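Fimbria adhesin protein (Klebsiella pneumoniae, PDB 3U4K) is the receptor-binding domain of the fimbrial adhesin MrkD, which binds human collagen V and so probably attaches the bacterium to host tissue. Local coordinates at residues A[31-36]-A[59-64]; A[79-84]-A[157-162]. One frame throughout, in Å; residues are numbered along the deposited sequence.

Interaction 1 of 2, residues A[31-36]-A[59-64]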
loop_
_atom_site.group_PDB
_atom_site.type_symbol
_atom_site.label_atom_id
_atom_site.label_comp_id
_atom_site.label_asym_id
_atom_site.label_seq_id
_atom_site.Cartn_x
_atom_site.Cartn_y
_atom_site.Cartn_z
ATOM N N SER A 31 14.489 11.679 4.700
ATOM C CA SER A 31 13.024 11.634 4.784
ATOM C C SER A 31 12.470 10.521 3.900
ATOM O O SER A 31 13.066 10.172 2.880
ATOM C CB SER A 31 12.406 12.978 4.399
ATOM O OG SER A 31 12.667 13.281 3.043
ATOM N N ALA A 32 11.330 9.972 4.303
ATOM C CA ALA A 32 10.724 8.822 3.630
ATOM C C ALA A 32 10.476 9.023 2.134
ATOM O O ALA A 32 10.275 10.147 1.668
ATOM C CB ALA A 32 9.430 8.433 4.333
ATOM N N TYR A 33 10.511 7.920 1.392
ATOM C CA TYR A 33 10.078 7.896 -0.002
ATOM C C TYR A 33 8.555 7.826 -0.015
ATOM O O TYR A 33 7.955 7.080 0.769
ATOM C CB TYR A 33 10.675 6.685 -0.718
ATOM C CG TYR A 33 10.590 6.732 -2.228
ATOM C CD1 TYR A 33 9.626 5.995 -2.914
ATOM C CD2 TYR A 33 11.481 7.507 -2.973
ATOM C CE1 TYR A 33 9.547 6.033 -4.300
ATOM C CE2 TYR A 33 11.408 7.551 -4.358
ATOM C CZ TYR A 33 10.443 6.812 -5.015
ATOM O OH TYR A 33 10.373 6.852 -6.386
ATOM N N GLU A 34 7.932 8.607 -0.894
ATOM C CA GLU A 34 6.473 8.709 -0.932
ATOM C C GLU A 34 5.874 8.438 -2.297
ATOM O O GLU A 34 6.401 8.876 -3.321
ATOM C CB GLU A 34 6.017 10.083 -0.458
ATOM C CG GLU A 34 5.900 10.208 1.048
ATOM C CD GLU A 34 5.604 11.628 1.484
ATOM O OE1 GLU A 34 6.285 12.557 0.995
ATOM O OE2 GLU A 34 4.691 11.815 2.316
ATOM N N ILE A 35 4.763 7.710 -2.297
ATOM C CA ILE A 35 3.991 7.470 -3.506
ATOM C C ILE A 35 2.575 7.991 -3.289
ATOM O O ILE A 35 1.883 7.559 -2.362
ATOM C CB ILE A 35 3.940 5.968 -3.865
ATOM C CG1 ILE A 35 5.347 5.420 -4.101
ATOM C CG2 ILE A 35 3.079 5.740 -5.100
ATOM C CD1 ILE A 35 5.440 3.912 -4.039
ATOM N N ASN A 36 2.160 8.933 -4.132
ATOM C CA ASN A 36 0.754 9.313 -4.218
ATOM C C ASN A 36 0.046 8.313 -5.131
ATOM O O ASN A 36 0.382 8.193 -6.310
ATOM C CB ASN A 36 0.603 10.750 -4.733
ATOM C CG ASN A 36 -0.846 11.137 -4.992
ATOM O OD1 ASN A 36 -1.746 10.838 -4.197
ATOM N ND2 ASN A 36 -1.078 11.814 -6.110
ATOM N N TRP A 59 3.692 1.666 -9.378
ATOM C CA TRP A 59 4.742 2.674 -9.376
ATOM C C TRP A 59 6.078 2.029 -9.150
ATOM O O TRP A 59 6.196 1.077 -8.376
ATOM C CB TRP A 59 4.491 3.712 -8.295
ATOM C CG TRP A 59 3.152 4.385 -8.411
ATOM C CD1 TRP A 59 2.872 5.626 -8.972
ATOM C CD2 TRP A 59 1.857 3.872 -7.951
ATOM N NE1 TRP A 59 1.534 5.906 -8.893
ATOM C CE2 TRP A 59 0.867 4.896 -8.296
ATOM C CE3 TRP A 59 1.432 2.709 -7.315
ATOM C CZ2 TRP A 59 -0.480 4.740 -8.006
ATOM C CZ3 TRP A 59 0.069 2.565 -7.030
ATOM C CH2 TRP A 59 -0.861 3.559 -7.365
ATOM N N THR A 60 7.098 2.541 -9.829
ATOM C CA THR A 60 8.455 2.040 -9.651
ATOM C C THR A 60 9.317 3.057 -8.899
ATOM O O THR A 60 9.107 4.271 -9.002
ATOM C CB THR A 60 9.123 1.682 -11.001
ATOM O OG1 THR A 60 9.308 2.870 -11.782
ATOM C CG2 THR A 60 8.273 0.683 -11.787
HETATM N N MSE A 61 10.273 2.548 -8.127
HETATM C CA MSE A 61 11.296 3.389 -7.510
HETATM C C MSE A 61 12.627 2.919 -8.023
HETATM O O MSE A 61 12.953 1.731 -7.916
HETATM C CB MSE A 61 11.247 3.369 -5.983
HETATM C CG MSE A 61 11.083 1.973 -5.392
HETATM SE SE MSE A 61 10.583 2.139 -3.495
HETATM C CE MSE A 61 8.830 1.243 -3.612
ATOM N N PRO A 62 13.412 3.840 -8.608
ATOM C CA PRO A 62 14.719 3.483 -9.157
ATOM C C PRO A 62 15.671 3.019 -8.060
ATOM O O PRO A 62 15.571 3.486 -6.920
ATOM C CB PRO A 62 15.214 4.797 -9.774
ATOM C CG PRO A 62 14.476 5.869 -9.042
ATOM C CD PRO A 62 13.128 5.282 -8.743
ATOM N N ASP A 63 16.572 2.097 -8.396
ATOM C CA ASP A 63 17.559 1.628 -7.430
ATOM C C ASP A 63 18.485 2.787 -7.072
ATOM O O ASP A 63 19.033 3.457 -7.950
ATOM C CB ASP A 63 18.332 0.417 -7.951
ATOM C CG ASP A 63 18.497 -0.665 -6.892
ATOM O OD1 ASP A 63 18.537 -0.336 -5.680
ATOM O OD2 ASP A 63 18.579 -1.852 -7.270
ATOM N N ASN A 64 18.632 3.026 -5.774
ATOM C CA ASN A 64 19.152 4.294 -5.296
ATOM C C ASN A 64 20.354 4.152 -4.382
ATOM O O ASN A 64 20.511 3.135 -3.708
ATOM C CB ASN A 64 18.039 5.043 -4.565
ATOM C CG ASN A 64 17.943 6.492 -4.980
ATOM O OD1 ASN A 64 17.895 7.381 -4.136
ATOM N ND2 ASN A 64 17.908 6.737 -6.286
#
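The CG2 methyl of Ile35 lies over one face of the Trp59 indole, on its five-membered ring. It sits 3.6 Å from the centroid of that ring and 15° off the ring normal, so this is a CH-pi contact. With CG1 beside the backbone N (chi1 -60°), CG2 is left anti to that N, and it is this methyl that meets the indole. The other branch of Ile35 runs toward selenomethionine Met61, where Ile35 CD1 comes within 4.3 Å of Met61 CE. Obliquely, on the same side of the indole as CG2 and nearer its nitrogen end, the backbone O of Asn36 comes to 3.6 Å from Trp59 NE1, without a hydrogen bond.

Tyr33 meets Met61 in a second cluster. Tyr33 CE1 packs on Met61 CB at 3.6 Å. The selenium of Met61 lies obliquely to the same ring, 4.6 Å from SE to the ring centroid, in a Met-aromatic contact. Tyr33 OH lies 3.6 Å from Met61 CB, with Pro62 CD a little farther off.

No hydrogen bond crosses the contact. The axes of strands 33-36 and 59-61 run nearly antiparallel but are 9.2 Å apart, too far for backbone pairing. Two sheets therefore meet here through side chains, as in the jelly-roll beta barrel of this domain. Strand 33-36 is an outermost strand of its sheet and pairs with strand 166-170. Residues 59-61 end strand 53-61, which pairs with strand 133-141 of the other sheet. Phe135 also touches Ile35, and Leu166 touches both Tyr33 and Met61.

Interaction 2 of 2, residues A[79-84]-A[157-162]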
loop_
_atom_site.group_PDB
_atom_site.type_symbol
_atom_site.label_atom_id
_atom_site.label_comp_id
_atom_site.label_asym_id
_atom_site.label_seq_id
_atom_site.Cartn_x
_atom_site.Cartn_y
_atom_site.Cartn_z
ATOM N N SER A 79 12.172 -4.541 9.854
ATOM C CA SER A 79 11.297 -3.544 9.231
ATOM C C SER A 79 9.900 -4.097 8.992
ATOM O O SER A 79 9.742 -5.138 8.360
ATOM C CB SER A 79 11.888 -3.043 7.911
ATOM O OG SER A 79 12.835 -2.016 8.133
ATOM N N ASP A 80 8.896 -3.383 9.494
ATOM C CA ASP A 80 7.498 -3.798 9.363
ATOM C C ASP A 80 6.778 -3.094 8.216
ATOM O O ASP A 80 6.899 -1.881 8.047
ATOM C CB ASP A 80 6.741 -3.559 10.674
ATOM C CG ASP A 80 7.284 -4.390 11.826
ATOM O OD1 ASP A 80 7.183 -3.933 12.985
ATOM O OD2 ASP A 80 7.810 -5.495 11.577
ATOM N N ALA A 81 6.045 -3.875 7.425
ATOM C CA ALA A 81 5.157 -3.345 6.394
ATOM C C ALA A 81 3.755 -3.233 6.978
ATOM O O ALA A 81 3.117 -4.247 7.278
ATOM C CB ALA A 81 5.163 -4.244 5.168
ATOM N N LYS A 82 3.290 -1.997 7.145
ATOM C CA LYS A 82 2.041 -1.722 7.849
ATOM C C LYS A 82 0.997 -1.012 6.997
ATOM O O LYS A 82 1.312 -0.089 6.239
ATOM C CB LYS A 82 2.309 -0.889 9.106
ATOM C CG LYS A 82 2.824 -1.684 10.291
ATOM C CD LYS A 82 3.040 -0.787 11.499
ATOM C CE LYS A 82 3.611 -1.572 12.668
ATOM N NZ LYS A 82 4.021 -0.674 13.783
ATOM N N VAL A 83 -0.247 -1.459 7.131
ATOM C CA VAL A 83 -1.393 -0.731 6.613
ATOM C C VAL A 83 -1.944 0.084 7.777
ATOM O O VAL A 83 -2.330 -0.472 8.808
ATOM C CB VAL A 83 -2.475 -1.674 6.061
ATOM C CG1 VAL A 83 -3.662 -0.873 5.552
ATOM C CG2 VAL A 83 -1.907 -2.543 4.948
ATOM N N VAL A 84 -1.970 1.402 7.605
ATOM C CA VAL A 84 -2.271 2.316 8.707
ATOM C C VAL A 84 -3.539 3.146 8.512
ATOM O O VAL A 84 -3.945 3.874 9.421
ATOM C CB VAL A 84 -1.084 3.264 8.990
ATOM C CG1 VAL A 84 0.063 2.501 9.632
ATOM C CG2 VAL A 84 -0.631 3.965 7.713
ATOM N N THR A 157 -0.150 3.248 3.619
ATOM C CA THR A 157 0.945 2.304 3.821
ATOM C C THR A 157 2.126 2.963 4.529
ATOM O O THR A 157 2.447 4.132 4.277
ATOM C CB THR A 157 1.380 1.684 2.475
ATOM O OG1 THR A 157 0.643 0.476 2.244
ATOM C CG2 THR A 157 2.893 1.397 2.421
ATOM N N GLU A 158 2.750 2.205 5.429
ATOM C CA GLU A 158 3.966 2.635 6.114
ATOM C C GLU A 158 4.928 1.469 6.292
ATOM O O GLU A 158 4.578 0.437 6.867
ATOM C CB GLU A 158 3.639 3.282 7.461
ATOM C CG GLU A 158 3.144 4.715 7.335
ATOM C CD GLU A 158 2.838 5.375 8.668
ATOM O OE1 GLU A 158 2.898 4.692 9.716
ATOM O OE2 GLU A 158 2.532 6.588 8.660
ATOM N N TYR A 159 6.138 1.642 5.774
ATOM C CA TYR A 159 7.181 0.634 5.880
ATOM C C TYR A 159 8.429 1.214 6.520
ATOM O O TYR A 159 8.875 2.303 6.156
ATOM C CB TYR A 159 7.510 0.061 4.503
ATOM C CG TYR A 159 8.633 -0.950 4.510
ATOM C CD1 TYR A 159 8.454 -2.214 5.072
ATOM C CD2 TYR A 159 9.872 -0.646 3.947
ATOM C CE1 TYR A 159 9.479 -3.144 5.078
ATOM C CE2 TYR A 159 10.905 -1.570 3.946
ATOM C CZ TYR A 159 10.703 -2.817 4.512
ATOM O OH TYR A 159 11.722 -3.743 4.514
ATOM N N GLY A 160 8.988 0.482 7.477
ATOM C CA GLY A 160 10.192 0.923 8.174
ATOM C C GLY A 160 10.496 0.141 9.437
ATOM O O GLY A 160 9.668 -0.650 9.891
ATOM N N PRO A 161 11.699 0.347 10.006
ATOM C CA PRO A 161 12.109 -0.307 11.246
ATOM C C PRO A 161 11.763 0.538 12.473
ATOM O O PRO A 161 12.649 1.129 13.093
ATOM C CB PRO A 161 13.628 -0.437 11.083
ATOM C CG PRO A 161 14.018 0.659 10.139
ATOM C CD PRO A 161 12.787 1.163 9.435
ATOM N N GLY A 162 10.478 0.596 12.809
ATOM C CA GLY A 162 10.013 1.425 13.918
ATOM C C GLY A 162 9.864 2.890 13.543
ATOM O O GLY A 162 9.511 3.715 14.384
#
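Thr157 points its CA-H at Lys82 O, 3.4 Å from CA to O, where strands 157-160 and 79-83 run side by side, antiparallel, in one sheet of the jelly-roll beta barrel. Its partner in the register is Val83, in a non-hydrogen-bonded pair. Glu158 comes next and is paired with Lys82 by two backbone hydrogen bonds. Glu158 N donates to Lys82 O and Lys82 N donates to Glu158 O, each at 2.8 Å. The Glu158 side chain is extended and crosses Val84 at about a right angle, with OE1 3.6 Å from Val84 CG1. Its carboxylate stays 6.8 Å from Lys82 NZ, measured from OE1, so the opposite charges do not touch.

Tyr159 turns to the other face of the sheet, the one that carries Ala81, its non-hydrogen-bonded partner. Its CG is anti to the backbone N (chi1 177°), and the ring runs on toward Ser79 of the neighbouring strand. Ala81 CA lies at the ring edge, near its plane, while Ser79 CB approaches the hydroxyl end obliquely. On that face Tyr159 also meets Tyr117 and Arg109. Strand 166-170 flanks strand 157-160 on its other side, and strand 119-125 flanks 79-83.

Gly160 forms the last hydrogen-bonded pair, with Asp80. Gly160 N donates to Asp80 O at 3.2 Å. In return Asp80 N reaches Gly160 O at 2.9 Å. The strand ends here. Pro161 follows. It has no N-H, and its amide nitrogen is no acceptor either; Ser79 OG only packs by it, 3.2 Å from Pro161 N.

From the N terminus the chain passes strand 26-28 and then strand 33-36, where interaction 1 opens. It closes a loop of 22 residues when the chain arrives at 59-64. The chain then runs on through strand 67-71 into strand 74-83, where interaction 2 opens. That contact closes only after 72 further residues, at 157-162. The two loops follow one another in series and neither nest nor cross. Interaction 2 joins neighbouring strands inside one sheet, whereas interaction 1 ties an outermost strand of that sheet to the other sheet. Strand 166-170 connects them, since it lies between 33-36 and 154-160. The contact centres are about 14 Å apart, and their nearest atoms are about 6 Å apart.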